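PDB 6N36: beta-lactamase from Chitinophaga pinensis, which probably hydrolyses the amide bond of beta-lactam rings, as a two-zinc enzyme of the metallo-beta-lactamase superfamily. Local coordinates for residues N184-L189 with K212-L217. Residues are numbered along the deposited sequence; the frame is centred on the assembly and turned at random.
Sequences NIPSIL and KAMKAL
Met-214 carries this contact from the helical side: its thioether reaches from helix 203-215 to the backbone of Asn-184 and the ring of Pro-186. CE lies 3.4 Å from Asn-184 O, and SD comes within 3.5 Å of the same oxygen, so the carbonyl meets both the methyl and the sulfur. No hydrogen bond spans the two segments; the contact rests on van der Waals packing. On the proline, CD is the atom touched, 3.8 Å from Met-214 SD, and the two side chains run past each other in opposite senses. The methionine's shape explains this reach. CG stands beside the backbone N (chi1 -67°), the chain continues extended through chi2, and a bend at chi3 (76°) turns the methyl toward the carbonyl of Asn-184.

The contact is small, 120 Å² over both sides, and its tight part is where Met-214 meets Asn-184 and Pro-186; all three are buried. Pro-186 is the centre of an inverse gamma turn, with a weak 2.8 Å bond from Ser-187 N to Ile-185 O. Beyond the turn the segments part. On the helix, Lys-212 and Ala-216 face solvent, while Lys-215 turns to a salt bridge with Asp-254.

The Asn-184 side chain takes no part in this touch; it lies about 7 Å from a bound zinc, and its OD1 is hydrogen-bonded to ND1 of His-83, a zinc ligand, making the asparagine a second-shell residue. The contact therefore joins the loop after strand 177-182, beside the metal site, to the last turns of helix 203-215. Pro-186 also packs on Tyr-207, Thr-210 and Leu-211 of that helix, Met-214 touches Ser-166 of strand 165-172, and Ile-185 meets Val-256 and Trp-260 of helix 250-268.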
loop_
_atom_site.group_PDB
_atom_site.type_symbol
_atom_site.label_atom_id
_atom_site.label_comp_id
_atom_site.label_asym_id
_atom_site.label_seq_id
_atom_site.Cartn_x
_atom_site.Cartn_y
_atom_site.Cartn_z
ATOM N N ASN A 184 -2.472 5.698 -0.347
ATOM C CA ASN A 184 -2.888 5.229 0.988
ATOM C C ASN A 184 -3.989 6.141 1.510
ATOM O O ASN A 184 -3.753 7.228 1.910
ATOM C CB ASN A 184 -1.717 5.130 1.958
ATOM C CG ASN A 184 -2.102 4.204 3.084
ATOM O OD1 ASN A 184 -1.972 2.974 2.954
ATOM N ND2 ASN A 184 -2.614 4.769 4.197
ATOM N N ILE A 185 -5.200 5.628 1.521
ATOM C CA ILE A 185 -6.402 6.437 1.836
ATOM C C ILE A 185 -6.372 6.703 3.330
ATOM O O ILE A 185 -6.044 5.839 4.139
ATOM C CB ILE A 185 -7.673 5.691 1.387
ATOM C CG1 ILE A 185 -7.739 5.575 -0.140
ATOM C CG2 ILE A 185 -8.934 6.350 1.965
ATOM C CD1 ILE A 185 -7.661 6.845 -0.921
ATOM N N PRO A 186 -6.619 7.954 3.749
ATOM C CA PRO A 186 -6.506 8.341 5.155
ATOM C C PRO A 186 -7.727 7.947 5.991
ATOM O O PRO A 186 -8.398 8.781 6.571
ATOM C CB PRO A 186 -6.298 9.843 5.066
ATOM C CG PRO A 186 -7.117 10.226 3.868
ATOM C CD PRO A 186 -6.818 9.132 2.871
ATOM N N SER A 187 -7.992 6.655 6.041
ATOM C CA SER A 187 -9.047 6.114 6.909
ATOM C C SER A 187 -8.679 6.276 8.387
ATOM O O SER A 187 -7.528 6.187 8.746
ATOM C CB SER A 187 -9.403 4.703 6.535
ATOM O OG SER A 187 -8.305 3.858 6.730
ATOM N N ILE A 188 -9.663 6.557 9.213
ATOM C CA ILE A 188 -9.546 6.806 10.672
ATOM C C ILE A 188 -10.215 5.649 11.397
ATOM O O ILE A 188 -11.431 5.448 11.162
ATOM C CB ILE A 188 -10.201 8.153 10.998
ATOM C CG1 ILE A 188 -9.606 9.285 10.158
ATOM C CG2 ILE A 188 -10.006 8.420 12.487
ATOM C CD1 ILE A 188 -10.430 10.597 10.180
ATOM N N LEU A 189 -9.492 4.966 12.284
ATOM C CA LEU A 189 -10.059 3.832 13.046
ATOM C C LEU A 189 -10.943 4.407 14.154
ATOM O O LEU A 189 -10.799 5.591 14.582
ATOM C CB LEU A 189 -8.948 2.961 13.635
ATOM C CG LEU A 189 -8.111 2.203 12.602
ATOM C CD1 LEU A 189 -7.114 1.288 13.304
ATOM C CD2 LEU A 189 -9.001 1.418 11.689
ATOM N N LYS A 212 -5.319 17.344 2.830
ATOM C CA LYS A 212 -5.025 18.462 1.905
ATOM C C LYS A 212 -4.000 18.032 0.850
ATOM O O LYS A 212 -4.196 18.279 -0.362
ATOM C CB LYS A 212 -4.561 19.688 2.687
ATOM C CG LYS A 212 -5.633 20.284 3.596
ATOM C CD LYS A 212 -5.188 21.478 4.405
ATOM C CE LYS A 212 -4.278 21.123 5.547
ATOM N NZ LYS A 212 -3.789 22.316 6.269
ATOM N N ALA A 213 -2.947 17.344 1.270
ATOM C CA ALA A 213 -1.813 16.944 0.427
ATOM C C ALA A 213 -2.299 15.976 -0.666
ATOM O O ALA A 213 -1.955 16.136 -1.843
ATOM C CB ALA A 213 -0.740 16.335 1.261
ATOM N N MET A 214 -3.135 15.006 -0.309
ATOM C CA MET A 214 -3.618 14.025 -1.285
ATOM C C MET A 214 -4.576 14.698 -2.281
ATOM O O MET A 214 -4.553 14.294 -3.441
ATOM C CB MET A 214 -4.262 12.844 -0.538
ATOM C CG MET A 214 -3.207 12.076 0.230
ATOM S SD MET A 214 -3.895 10.536 0.917
ATOM C CE MET A 214 -3.955 9.558 -0.593
ATOM N N LYS A 215 -5.341 15.695 -1.863
ATOM C CA LYS A 215 -6.251 16.368 -2.822
ATOM C C LYS A 215 -5.414 17.060 -3.902
ATOM O O LYS A 215 -5.863 17.202 -5.076
ATOM C CB LYS A 215 -7.095 17.395 -2.079
ATOM C CG LYS A 215 -8.377 17.741 -2.827
ATOM C CD LYS A 215 -9.344 16.562 -2.702
ATOM C CE LYS A 215 -10.765 16.981 -2.392
ATOM N NZ LYS A 215 -11.475 17.357 -3.630
ATOM N N ALA A 216 -4.229 17.530 -3.535
ATOM C CA ALA A 216 -3.377 18.343 -4.421
ATOM C C ALA A 216 -2.616 17.511 -5.462
ATOM O O ALA A 216 -2.048 18.108 -6.390
ATOM C CB ALA A 216 -2.439 19.197 -3.601
ATOM N N LEU A 217 -2.604 16.188 -5.343
ATOM C CA LEU A 217 -1.832 15.339 -6.266
ATOM C C LEU A 217 -2.493 15.306 -7.636
ATOM O O LEU A 217 -3.705 15.433 -7.729
ATOM C CB LEU A 217 -1.768 13.935 -5.677
ATOM C CG LEU A 217 -0.949 13.818 -4.401
ATOM C CD1 LEU A 217 -0.994 12.368 -3.949
ATOM C CD2 LEU A 217 0.473 14.292 -4.626
#